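KLLA0E08119p (Kluyveromyces lactis, PDB 3VA7) probably catalyses ATP-dependent, biotin-linked carboxylation of urea in this urea carboxylase part, the full-length enzyme probably also hydrolysing the urea-1-carboxylate formed. Local coordinates at residues K94-A99 / Q105-G110; R45-L50 / S57-S62; N959-I964 / N973-M978; L855-N860 / G1028-C1033. All blocks are in the same frame, centred on the assembly; numbering follows the deposited sequence.

Contact 1 (K94-A99 / Q105-G110)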
loop_
_atom_site.group_PDB
_atom_site.type_symbol
_atom_site.label_atom_id
_atom_site.label_comp_id
_atom_site.label_asym_id
_atom_site.label_seq_id
_atom_site.Cartn_x
_atom_site.Cartn_y
_atom_site.Cartn_z
ATOM N N LYS A 94 17.537 27.880 18.820
ATOM C CA LYS A 94 17.928 26.723 18.051
ATOM C C LYS A 94 18.452 27.127 16.669
ATOM O O LYS A 94 19.588 26.742 16.307
ATOM C CB LYS A 94 16.746 25.766 17.939
ATOM C CG LYS A 94 16.452 24.956 19.222
ATOM C CD LYS A 94 15.168 24.163 19.094
ATOM C CE LYS A 94 15.248 22.868 19.930
ATOM N NZ LYS A 94 14.105 21.936 19.749
ATOM N N ILE A 95 17.675 27.952 15.938
ATOM C CA ILE A 95 18.035 28.433 14.567
ATOM C C ILE A 95 19.398 29.089 14.551
ATOM O O ILE A 95 20.273 28.734 13.748
ATOM C CB ILE A 95 16.955 29.404 13.914
ATOM C CG1 ILE A 95 15.610 28.711 13.623
ATOM C CG2 ILE A 95 17.491 30.085 12.651
ATOM C CD1 ILE A 95 15.667 27.214 13.206
ATOM N N ILE A 96 19.582 30.034 15.457
ATOM C CA ILE A 96 20.792 30.826 15.480
ATOM C C ILE A 96 21.998 29.953 15.865
ATOM O O ILE A 96 23.101 30.110 15.320
ATOM C CB ILE A 96 20.595 32.033 16.416
ATOM C CG1 ILE A 96 20.971 33.333 15.697
ATOM C CG2 ILE A 96 21.413 31.870 17.682
ATOM C CD1 ILE A 96 19.883 33.887 14.814
ATOM N N ASN A 97 21.760 29.019 16.793
ATOM C CA ASN A 97 22.745 27.983 17.149
ATOM C C ASN A 97 23.060 27.084 15.929
ATOM O O ASN A 97 24.246 26.767 15.626
ATOM C CB ASN A 97 22.284 27.148 18.373
ATOM C CG ASN A 97 23.340 26.105 18.830
ATOM O OD1 ASN A 97 24.527 26.428 19.034
ATOM N ND2 ASN A 97 22.907 24.850 18.965
ATOM N N ALA A 98 21.997 26.722 15.198
ATOM C CA ALA A 98 22.196 25.994 13.953
ATOM C C ALA A 98 23.122 26.711 12.952
ATOM O O ALA A 98 23.980 26.045 12.348
ATOM C CB ALA A 98 20.901 25.621 13.349
ATOM N N ALA A 99 22.981 28.038 12.803
ATOM C CA ALA A 99 23.809 28.798 11.844
ATOM C C ALA A 99 25.223 28.974 12.361
ATOM O O ALA A 99 26.196 29.018 11.573
ATOM C CB ALA A 99 23.215 30.132 11.551
ATOM N N GLN A 105 27.163 32.324 7.045
ATOM C CA GLN A 105 27.236 33.777 7.186
ATOM C C GLN A 105 25.903 34.486 7.150
ATOM O O GLN A 105 25.801 35.617 7.665
ATOM C CB GLN A 105 28.278 34.443 6.317
ATOM C CG GLN A 105 28.330 33.958 4.947
ATOM C CD GLN A 105 29.702 33.457 4.604
ATOM O OE1 GLN A 105 30.277 32.600 5.326
ATOM N NE2 GLN A 105 30.265 33.993 3.494
ATOM N N ALA A 106 24.874 33.822 6.614
ATOM C CA ALA A 106 23.533 34.424 6.401
ATOM C C ALA A 106 22.420 33.421 6.641
ATOM O O ALA A 106 22.617 32.194 6.523
ATOM C CB ALA A 106 23.418 34.986 5.013
ATOM N N ILE A 107 21.257 33.951 7.003
ATOM C CA ILE A 107 20.038 33.159 7.115
ATOM C C ILE A 107 18.966 33.730 6.202
ATOM O O ILE A 107 18.717 34.945 6.190
ATOM C CB ILE A 107 19.503 33.125 8.546
ATOM C CG1 ILE A 107 20.566 32.571 9.497
ATOM C CG2 ILE A 107 18.202 32.333 8.610
ATOM C CD1 ILE A 107 20.294 32.924 10.957
ATOM N N ILE A 108 18.382 32.865 5.388
ATOM C CA ILE A 108 17.320 33.290 4.534
ATOM C C ILE A 108 16.117 32.531 5.055
ATOM O O ILE A 108 16.178 31.308 5.235
ATOM C CB ILE A 108 17.626 33.086 3.036
ATOM C CG1 ILE A 108 16.440 33.513 2.167
ATOM C CG2 ILE A 108 17.992 31.660 2.760
ATOM C CD1 ILE A 108 16.747 33.630 0.693
ATOM N N PRO A 109 15.027 33.276 5.341
ATOM C CA PRO A 109 13.903 32.772 6.126
ATOM C C PRO A 109 12.744 32.170 5.350
ATOM O O PRO A 109 11.937 31.442 5.952
ATOM C CB PRO A 109 13.421 34.019 6.849
ATOM C CG PRO A 109 13.738 35.123 5.904
ATOM C CD PRO A 109 14.904 34.722 5.062
ATOM N N GLY A 110 12.635 32.451 4.049
ATOM C CA GLY A 110 11.431 32.072 3.307
ATOM C C GLY A 110 10.276 33.011 3.621
ATOM O O GLY A 110 10.455 34.253 3.669
#

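Contact 2 (R45-L50 / S57-S62)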
loop_
_atom_site.group_PDB
_atom_site.type_symbol
_atom_site.label_atom_id
_atom_site.label_comp_id
_atom_site.label_asym_id
_atom_site.label_seq_id
_atom_site.Cartn_x
_atom_site.Cartn_y
_atom_site.Cartn_z
ATOM N N ARG A 45 13.243 25.269 -3.061
ATOM C CA ARG A 45 13.449 26.221 -4.133
ATOM C C ARG A 45 14.647 27.163 -3.854
ATOM O O ARG A 45 15.380 27.498 -4.795
ATOM C CB ARG A 45 12.156 26.990 -4.466
ATOM C CG ARG A 45 12.343 28.108 -5.540
ATOM C CD ARG A 45 12.233 29.456 -4.915
ATOM N NE ARG A 45 12.605 30.591 -5.749
ATOM C CZ ARG A 45 13.834 30.832 -6.208
ATOM N NH1 ARG A 45 14.838 30.007 -5.951
ATOM N NH2 ARG A 45 14.070 31.936 -6.911
ATOM N N ILE A 46 14.870 27.551 -2.593
ATOM C CA ILE A 46 15.949 28.461 -2.258
ATOM C C ILE A 46 17.209 27.694 -2.523
ATOM O O ILE A 46 18.163 28.219 -3.121
ATOM C CB ILE A 46 15.866 28.949 -0.777
ATOM C CG1 ILE A 46 14.849 30.075 -0.640
ATOM C CG2 ILE A 46 17.199 29.393 -0.208
ATOM C CD1 ILE A 46 14.255 30.229 0.811
ATOM N N MET A 47 17.221 26.432 -2.139
ATOM C CA MET A 47 18.423 25.599 -2.408
ATOM C C MET A 47 18.822 25.415 -3.874
ATOM O O MET A 47 20.009 25.261 -4.151
ATOM C CB MET A 47 18.322 24.235 -1.728
ATOM C CG MET A 47 18.277 24.375 -0.199
ATOM S SD MET A 47 17.922 22.823 0.634
ATOM C CE MET A 47 17.708 23.452 2.317
ATOM N N LYS A 48 17.864 25.433 -4.814
ATOM C CA LYS A 48 18.258 25.279 -6.220
ATOM C C LYS A 48 19.089 26.479 -6.614
ATOM O O LYS A 48 20.093 26.335 -7.326
ATOM C CB LYS A 48 17.076 25.230 -7.183
ATOM C CG LYS A 48 16.238 24.012 -7.108
ATOM C CD LYS A 48 15.560 23.734 -8.466
ATOM C CE LYS A 48 15.515 24.957 -9.454
ATOM N NZ LYS A 48 15.372 24.535 -10.925
ATOM N N THR A 49 18.675 27.653 -6.140
ATOM C CA THR A 49 19.345 28.843 -6.528
ATOM C C THR A 49 20.706 28.776 -5.870
ATOM O O THR A 49 21.747 29.026 -6.520
ATOM C CB THR A 49 18.558 30.065 -6.098
ATOM O OG1 THR A 49 17.349 30.177 -6.874
ATOM C CG2 THR A 49 19.390 31.305 -6.236
ATOM N N LEU A 50 20.718 28.416 -4.590
ATOM C CA LEU A 50 21.978 28.414 -3.880
ATOM C C LEU A 50 22.940 27.519 -4.620
ATOM O O LEU A 50 24.014 27.969 -5.031
ATOM C CB LEU A 50 21.825 27.962 -2.434
ATOM C CG LEU A 50 21.234 28.988 -1.446
ATOM C CD1 LEU A 50 21.144 28.313 -0.114
ATOM C CD2 LEU A 50 21.993 30.324 -1.329
ATOM N N SER A 57 24.693 25.308 1.216
ATOM C CA SER A 57 23.443 25.470 1.890
ATOM C C SER A 57 23.326 24.604 3.128
ATOM O O SER A 57 23.891 23.493 3.238
ATOM C CB SER A 57 22.285 25.150 0.953
ATOM O OG SER A 57 22.260 23.783 0.611
ATOM N N VAL A 58 22.545 25.123 4.064
ATOM C CA VAL A 58 22.280 24.444 5.299
ATOM C C VAL A 58 20.778 24.305 5.553
ATOM O O VAL A 58 20.049 25.309 5.616
ATOM C CB VAL A 58 22.909 25.218 6.439
ATOM C CG1 VAL A 58 22.712 24.444 7.713
ATOM C CG2 VAL A 58 24.405 25.429 6.161
ATOM N N ALA A 59 20.346 23.052 5.692
ATOM C CA ALA A 59 18.997 22.707 6.104
ATOM C C ALA A 59 18.841 22.778 7.622
ATOM O O ALA A 59 19.822 22.630 8.341
ATOM C CB ALA A 59 18.635 21.292 5.631
ATOM N N VAL A 60 17.599 22.973 8.076
ATOM C CA VAL A 60 17.185 22.683 9.435
ATOM C C VAL A 60 15.861 21.903 9.410
ATOM O O VAL A 60 15.002 22.180 8.603
ATOM C CB VAL A 60 17.029 23.967 10.280
ATOM C CG1 VAL A 60 18.437 24.586 10.579
ATOM C CG2 VAL A 60 16.065 24.983 9.602
ATOM N N TYR A 61 15.680 20.933 10.295
ATOM C CA TYR A 61 14.464 20.166 10.270
ATOM C C TYR A 61 13.953 19.774 11.636
ATOM O O TYR A 61 14.723 19.515 12.557
ATOM C CB TYR A 61 14.662 18.910 9.446
ATOM C CG TYR A 61 15.851 18.086 9.868
ATOM C CD1 TYR A 61 15.678 16.919 10.630
ATOM C CD2 TYR A 61 17.159 18.448 9.499
ATOM C CE1 TYR A 61 16.747 16.155 11.007
ATOM C CE2 TYR A 61 18.235 17.679 9.892
ATOM C CZ TYR A 61 18.009 16.536 10.656
ATOM O OH TYR A 61 19.058 15.755 11.065
ATOM N N SER A 62 12.629 19.730 11.751
ATOM C CA SER A 62 11.961 19.090 12.867
ATOM C C SER A 62 12.112 17.583 12.763
ATOM O O SER A 62 12.743 17.074 11.817
ATOM C CB SER A 62 10.495 19.391 12.758
ATOM O OG SER A 62 10.001 18.837 11.571
HETATM O O HOH W 1 22.167 24.212 -2.231
#

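Contact 3 (N959-I964 / N973-M978)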
loop_
_atom_site.group_PDB
_atom_site.type_symbol
_atom_site.label_atom_id
_atom_site.label_comp_id
_atom_site.label_asym_id
_atom_site.label_seq_id
_atom_site.Cartn_x
_atom_site.Cartn_y
_atom_site.Cartn_z
ATOM N N ASN A 959 8.258 -21.349 23.537
ATOM C CA ASN A 959 9.312 -20.604 22.871
ATOM C C ASN A 959 9.903 -21.391 21.677
ATOM O O ASN A 959 10.516 -22.459 21.878
ATOM C CB ASN A 959 10.445 -20.267 23.863
ATOM C CG ASN A 959 11.644 -19.544 23.180
ATOM O OD1 ASN A 959 12.439 -20.181 22.456
ATOM N ND2 ASN A 959 11.769 -18.211 23.406
ATOM N N ASN A 960 9.779 -20.838 20.458
ATOM C CA ASN A 960 10.159 -21.542 19.231
ATOM C C ASN A 960 11.672 -21.849 19.172
ATOM O O ASN A 960 12.113 -22.936 18.684
ATOM C CB ASN A 960 9.684 -20.785 17.982
ATOM C CG ASN A 960 8.143 -20.628 17.901
ATOM O OD1 ASN A 960 7.378 -21.155 18.738
ATOM N ND2 ASN A 960 7.678 -19.895 16.878
ATOM N N VAL A 961 12.497 -20.936 19.678
ATOM C CA VAL A 961 13.930 -21.152 19.543
ATOM C C VAL A 961 14.329 -22.290 20.419
ATOM O O VAL A 961 15.125 -23.139 19.999
ATOM C CB VAL A 961 14.728 -19.893 19.813
ATOM C CG1 VAL A 961 16.267 -20.200 20.094
ATOM C CG2 VAL A 961 14.513 -18.894 18.665
ATOM N N ASP A 962 13.717 -22.378 21.601
ATOM C CA ASP A 962 13.951 -23.504 22.498
ATOM C C ASP A 962 13.569 -24.892 21.935
ATOM O O ASP A 962 14.326 -25.851 22.093
ATOM C CB ASP A 962 13.247 -23.273 23.827
ATOM C CG ASP A 962 13.907 -22.195 24.658
ATOM O OD1 ASP A 962 15.127 -21.982 24.536
ATOM O OD2 ASP A 962 13.187 -21.566 25.452
ATOM N N PHE A 963 12.409 -24.998 21.303
ATOM C CA PHE A 963 12.123 -26.112 20.444
ATOM C C PHE A 963 13.235 -26.445 19.400
ATOM O O PHE A 963 13.694 -27.605 19.370
ATOM C CB PHE A 963 10.797 -25.896 19.750
ATOM C CG PHE A 963 10.548 -26.863 18.658
ATOM C CD1 PHE A 963 10.321 -28.203 18.944
ATOM C CD2 PHE A 963 10.580 -26.453 17.328
ATOM C CE1 PHE A 963 10.115 -29.127 17.910
ATOM C CE2 PHE A 963 10.372 -27.343 16.314
ATOM C CZ PHE A 963 10.152 -28.674 16.591
ATOM N N ILE A 964 13.670 -25.480 18.562
ATOM C CA ILE A 964 14.739 -25.796 17.626
ATOM C C ILE A 964 15.892 -26.373 18.439
ATOM O O ILE A 964 16.412 -27.467 18.128
ATOM C CB ILE A 964 15.414 -24.593 16.856
ATOM C CG1 ILE A 964 14.478 -23.680 16.023
ATOM C CG2 ILE A 964 16.617 -25.114 16.046
ATOM C CD1 ILE A 964 13.206 -24.253 15.672
ATOM N N ASN A 973 21.737 -20.698 22.163
ATOM C CA ASN A 973 22.687 -19.754 21.609
ATOM C C ASN A 973 23.452 -20.342 20.405
ATOM O O ASN A 973 23.994 -19.602 19.553
ATOM C CB ASN A 973 23.569 -19.106 22.707
ATOM C CG ASN A 973 22.699 -18.267 23.759
ATOM O OD1 ASN A 973 21.824 -17.474 23.382
ATOM N ND2 ASN A 973 22.924 -18.504 25.059
ATOM N N ASP A 974 23.454 -21.665 20.316
ATOM C CA ASP A 974 23.882 -22.300 19.110
ATOM C C ASP A 974 22.958 -21.939 17.938
ATOM O O ASP A 974 23.465 -21.691 16.848
ATOM C CB ASP A 974 23.980 -23.827 19.260
ATOM C CG ASP A 974 25.107 -24.239 20.169
ATOM O OD1 ASP A 974 24.928 -25.207 20.940
ATOM O OD2 ASP A 974 26.151 -23.566 20.124
ATOM N N VAL A 975 21.643 -21.886 18.170
ATOM C CA VAL A 975 20.693 -21.440 17.157
ATOM C C VAL A 975 20.982 -20.005 16.802
ATOM O O VAL A 975 21.092 -19.622 15.616
ATOM C CB VAL A 975 19.212 -21.591 17.609
ATOM C CG1 VAL A 975 18.245 -21.049 16.540
ATOM C CG2 VAL A 975 18.890 -23.017 17.949
ATOM N N LYS A 976 21.141 -19.189 17.816
ATOM C CA LYS A 976 21.404 -17.799 17.522
ATOM C C LYS A 976 22.684 -17.698 16.694
ATOM O O LYS A 976 22.725 -16.940 15.759
ATOM C CB LYS A 976 21.482 -16.983 18.796
ATOM C CG LYS A 976 21.769 -15.517 18.591
ATOM C CD LYS A 976 21.956 -14.741 19.927
ATOM C CE LYS A 976 23.405 -14.814 20.394
ATOM N NZ LYS A 976 23.587 -14.439 21.834
ATOM N N ASN A 977 23.709 -18.482 17.020
ATOM C CA ASN A 977 24.963 -18.430 16.303
ATOM C C ASN A 977 24.818 -18.819 14.862
ATOM O O ASN A 977 25.493 -18.215 14.006
ATOM C CB ASN A 977 26.031 -19.347 16.910
ATOM C CG ASN A 977 26.561 -18.857 18.250
ATOM O OD1 ASN A 977 26.521 -17.640 18.576
ATOM N ND2 ASN A 977 27.087 -19.821 19.048
ATOM N N MET A 978 23.984 -19.827 14.561
ATOM C CA MET A 978 23.887 -20.207 13.177
ATOM C C MET A 978 23.161 -19.154 12.387
ATOM O O MET A 978 23.603 -18.824 11.284
ATOM C CB MET A 978 23.385 -21.612 12.926
ATOM C CG MET A 978 21.972 -21.745 12.817
ATOM S SD MET A 978 21.239 -21.315 11.224
ATOM C CE MET A 978 19.633 -21.999 11.593
#

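Contact 4 (L855-N860 / G1028-C1033)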
loop_
_atom_site.group_PDB
_atom_site.type_symbol
_atom_site.label_atom_id
_atom_site.label_comp_id
_atom_site.label_asym_id
_atom_site.label_seq_id
_atom_site.Cartn_x
_atom_site.Cartn_y
_atom_site.Cartn_z
ATOM N N LEU A 855 11.878 -37.141 -1.911
ATOM C CA LEU A 855 11.507 -36.018 -1.017
ATOM C C LEU A 855 12.748 -35.572 -0.183
ATOM O O LEU A 855 13.051 -36.080 0.912
ATOM C CB LEU A 855 10.236 -36.310 -0.183
ATOM C CG LEU A 855 8.948 -36.915 -0.845
ATOM C CD1 LEU A 855 7.783 -37.095 0.162
ATOM C CD2 LEU A 855 8.427 -36.199 -2.134
ATOM N N GLU A 856 13.467 -34.613 -0.759
ATOM C CA GLU A 856 14.877 -34.439 -0.498
ATOM C C GLU A 856 15.347 -33.132 -1.149
ATOM O O GLU A 856 14.848 -32.732 -2.234
ATOM C CB GLU A 856 15.628 -35.575 -1.157
ATOM C CG GLU A 856 17.032 -35.724 -0.704
ATOM C CD GLU A 856 17.113 -36.560 0.554
ATOM O OE1 GLU A 856 18.249 -37.004 0.877
ATOM O OE2 GLU A 856 16.037 -36.775 1.201
ATOM N N PHE A 857 16.287 -32.457 -0.500
ATOM C CA PHE A 857 16.821 -31.280 -1.075
ATOM C C PHE A 857 18.136 -31.701 -1.691
ATOM O O PHE A 857 18.806 -32.609 -1.170
ATOM C CB PHE A 857 17.041 -30.183 -0.050
ATOM C CG PHE A 857 17.963 -29.132 -0.522
ATOM C CD1 PHE A 857 17.515 -28.131 -1.357
ATOM C CD2 PHE A 857 19.316 -29.171 -0.171
ATOM C CE1 PHE A 857 18.376 -27.149 -1.815
ATOM C CE2 PHE A 857 20.224 -28.198 -0.651
ATOM C CZ PHE A 857 19.758 -27.186 -1.486
ATOM N N ASP A 858 18.478 -31.012 -2.786
ATOM C CA ASP A 858 19.677 -31.186 -3.564
ATOM C C ASP A 858 19.796 -29.900 -4.391
ATOM O O ASP A 858 18.941 -29.633 -5.227
ATOM C CB ASP A 858 19.509 -32.430 -4.464
ATOM C CG ASP A 858 20.703 -32.666 -5.378
ATOM O OD1 ASP A 858 20.857 -33.803 -5.889
ATOM O OD2 ASP A 858 21.464 -31.706 -5.617
ATOM N N LEU A 859 20.823 -29.092 -4.143
ATOM C CA LEU A 859 21.037 -27.874 -4.927
ATOM C C LEU A 859 20.963 -28.050 -6.447
ATOM O O LEU A 859 20.494 -27.137 -7.140
ATOM C CB LEU A 859 22.386 -27.256 -4.628
ATOM C CG LEU A 859 22.511 -25.911 -3.913
ATOM C CD1 LEU A 859 23.948 -25.475 -3.937
ATOM C CD2 LEU A 859 21.635 -24.859 -4.520
ATOM N N ASN A 860 21.434 -29.190 -6.979
ATOM C CA ASN A 860 21.441 -29.376 -8.428
ATOM C C ASN A 860 20.053 -29.253 -9.065
ATOM O O ASN A 860 19.872 -28.585 -10.112
ATOM C CB ASN A 860 22.100 -30.691 -8.801
ATOM C CG ASN A 860 23.622 -30.590 -8.799
ATOM O OD1 ASN A 860 24.215 -29.592 -9.243
ATOM N ND2 ASN A 860 24.256 -31.611 -8.261
ATOM N N GLY A 1028 11.626 -23.147 9.281
ATOM C CA GLY A 1028 10.605 -24.178 9.040
ATOM C C GLY A 1028 11.316 -25.409 8.580
ATOM O O GLY A 1028 11.834 -25.455 7.425
ATOM N N GLY A 1029 11.358 -26.406 9.462
ATOM C CA GLY A 1029 12.239 -27.562 9.235
ATOM C C GLY A 1029 13.636 -26.991 9.061
ATOM O O GLY A 1029 14.110 -26.237 9.916
ATOM N N MET A 1030 14.294 -27.282 7.947
ATOM C CA MET A 1030 15.632 -26.669 7.729
ATOM C C MET A 1030 15.640 -25.332 6.957
ATOM O O MET A 1030 16.710 -24.759 6.734
ATOM C CB MET A 1030 16.559 -27.653 7.059
ATOM C CG MET A 1030 16.606 -27.550 5.569
ATOM S SD MET A 1030 17.137 -29.130 4.863
ATOM C CE MET A 1030 17.378 -28.708 3.129
ATOM N N TYR A 1031 14.460 -24.825 6.594
ATOM C CA TYR A 1031 14.398 -23.672 5.717
ATOM C C TYR A 1031 14.226 -22.396 6.500
ATOM O O TYR A 1031 13.682 -22.397 7.604
ATOM C CB TYR A 1031 13.303 -23.815 4.608
ATOM C CG TYR A 1031 13.538 -24.993 3.664
ATOM C CD1 TYR A 1031 12.775 -26.169 3.797
ATOM C CD2 TYR A 1031 14.555 -24.969 2.709
ATOM C CE1 TYR A 1031 12.975 -27.237 2.994
ATOM C CE2 TYR A 1031 14.789 -26.079 1.869
ATOM C CZ TYR A 1031 13.994 -27.211 2.017
ATOM O OH TYR A 1031 14.180 -28.363 1.243
ATOM N N MET A 1032 14.689 -21.305 5.893
ATOM C CA MET A 1032 14.593 -19.990 6.464
ATOM C C MET A 1032 13.698 -19.104 5.624
ATOM O O MET A 1032 13.775 -19.140 4.407
ATOM C CB MET A 1032 15.976 -19.387 6.512
ATOM C CG MET A 1032 15.950 -18.017 7.102
ATOM S SD MET A 1032 16.010 -16.727 5.854
ATOM C CE MET A 1032 14.713 -15.812 6.498
ATOM N N CYS A 1033 12.867 -18.281 6.267
ATOM C CA CYS A 1033 12.062 -17.273 5.552
ATOM C C CYS A 1033 12.091 -15.915 6.250
ATOM O O CYS A 1033 12.373 -15.828 7.450
ATOM C CB CYS A 1033 10.623 -17.717 5.405
ATOM S SG CYS A 1033 9.635 -17.503 6.895
#

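Contact 1 (K94-A99 / Q105-G110)
In the five-stranded parallel sheet of the biotin carboxylase N-terminal domain, a Rossmann-like alpha/beta fold, Ile95, Ile96 and Ala99 of helix 92-101 pack around one strand residue, Ile107. The helix belongs to the crossover that leads from edge strand 76-79, past two intervening strands, to strand 106-108. It is a clear example of helix-on-sheet packing in which, between these two segments, one branched side chain, Ile107, meets three helix residues. The segments 94-99 and 106-108 run at 132° to one another, and their axes approach to 9.8 Å. At this spacing the side chains have to bridge the gap, since the nearest pair of CA atoms, of Ala99 and Ile107, is 7.5 Å apart. Ile107 does so with its longer branch. CG1 sits anti to the carbonyl carbon (chi1 -58°) and CD1 extends beyond it, carrying the terminal methyl up to the helix. Ile96 sets out to one side, but its end bends in and crosses Ile107 at roughly a right angle, its CD1 lying 4.0 Å from Ile107 CD1. Ile95 and Ala99, one turn apart and joined by the bond from Ala99 N to Ile95 O, both face Ile107 CD1. Leu35 of strand 33-36 touches both Ala99 and Ile107, while Phe120 and Cys124 of helix 118-125 close in on the isoleucines. The contact is wholly apolar and buried: Ala99 CB meets Ile107 CD1 at 4.1 Å, and Ile95 CG2 approaches the same methyl at 4.3 Å.

Contact 2 (R45-L50 / S57-S62)
Met47 and Leu50 bring helix 40-53 down onto Ser57 and Ala59 of strand 56-61, while Arg45 and Thr49 turn to a later part of the chain, around His326, Glu330, Asp336 and Val338. Arg45 comes first: its NH1 donates to Thr49 OG1, one turn on, at 2.7 Å and 167°, with the hydroxyl only 4° out of the guanidinium plane. Asp336 and Glu330 form salt bridges to NH2 of the same arginine, so this face is anchored to a different part of the chain. Met47 then reaches across. Its chain is extended beyond CG, passing Ser57 OG on the way (4.1 Å from Met47 CG) and setting CE 4.1 Å from Ala59 CB. The backbone of Met47 takes part as well: a water donates to Met47 O at 3.1 Å and also hydrogen-bonds Ser57 OG at 2.9 Å, linking a helix carbonyl to a strand hydroxyl. Thr49 turns back to Arg45 and to Asp336. Leu50, last in line, lays CD1 against Ser57 CB at 3.5 Å, so the serine serves the apolar seam with its methylene and the water with its oxygen. The helix and strand segments are nearly antiparallel, at 164° with axes 9.5 Å apart, as expected where the helix of the beta-alpha-beta unit 33-36, 40-53, 56-61 returns the chain to the next parallel strand of a Rossmann-like domain.

Contact 3 (N959-I964 / N973-M978)
This is a buried helix-helix contact between two consecutive short helices, 960-967 and 972-979, of the carboxyltransferase C and D region, with Val961 and Ile964 of the first receiving Val975 of the second. Val975 divides itself between the two partners. CG2 lies 3.6 Å from Ile964 CG2, while CB and CG1 face Val961 CG1, at 4.1 Å and 4.2 Å; that Val961 branch stands anti to its own backbone N (chi1 163°) and is thereby turned to the neighbouring helix. The two valines slide past each other in opposite directions; Ile964 instead crosses Val975 at about a right angle. The start of the first helix is held by a polar cap. Asn959 is the N-cap of helix 960-967, its OD1 accepting from Asp962 N at 2.7 Å, in the carbonyl plane and with an N-H...O angle of 163°. Asp962 OD1 in turn makes a salt bridge with Arg972, a second link from the first helix to the second. Val961 also rests on Val1047, and Ile964 on Gln1045, of strand 1045-1049. About 13 Å separates the Ile964 side chain from the bound urea. The arrangement is that of two consecutive helices joined by a short loop, the first with an asparagine N-cap, lying against the carboxyltransferase sheet.

Contact 4 (L855-N860 / G1028-C1033)
Tyr1031 N donates to Gly1028 O at 2.8 Å, and Gly1028 N returns a bond to Tyr1031 O; the pair closes a type II' beta turn, with Gly1029 at positive phi, between strands 1024-1028 and 1031-1034. This hairpin tip holds Met1030 and Tyr1031 against Phe857, just ahead of helix 859-875. The extended Met1030 chain crosses Phe857 at about a right angle and brings CE to 3.5 Å from Phe857 CB. Within the tip, Met1030 CG lies 4.2 Å above the centre of the Tyr1031 ring, so Met1030 runs over one face of that ring, and both ends reach Phe857 CB. Tyr1031 OH comes 3.6 Å from Phe857 CB, but its polar partner is His727 ND1. Glu718 binds both sides: OE1 accepts from Phe857 N, and its backbone is bonded to that of Met1030. Asp858 then caps the helix, OD2 taking Asn860 N at 2.9 Å from 37° above the carboxylate plane. Cys1033, further along the strand, belongs to the urea pocket, and the Tyr1031 side chain is about 8 Å from the urea. The chemistry implies a division of labour: van der Waals contact joins the two segments, while bonds to His727 and Glu718 probably help set their orientation.

Contacts 1 and 2 serve one parallel sheet in the biotin carboxylase region, about 11 Å apart between centres, and they touch: Ile108 CG2 packs 3.8 Å from Ile46 CG2. Contacts 3 and 4 lie in the carboxyltransferase C and D region, their centres about 18 Å apart, with 959-978 nested in the chain loop that contact 4 closes. The touching residues of contacts 1 to 3 are all buried, whereas contact 4 includes the partly exposed Phe857. Chemistry follows place: contact 1 is purely aliphatic, contact 2 adds a water bridge, contact 3 pairs an apolar seam with a capped helix start, and contact 4, nearest the urea, mixes sulfur, aromatic and hydroxyl groups.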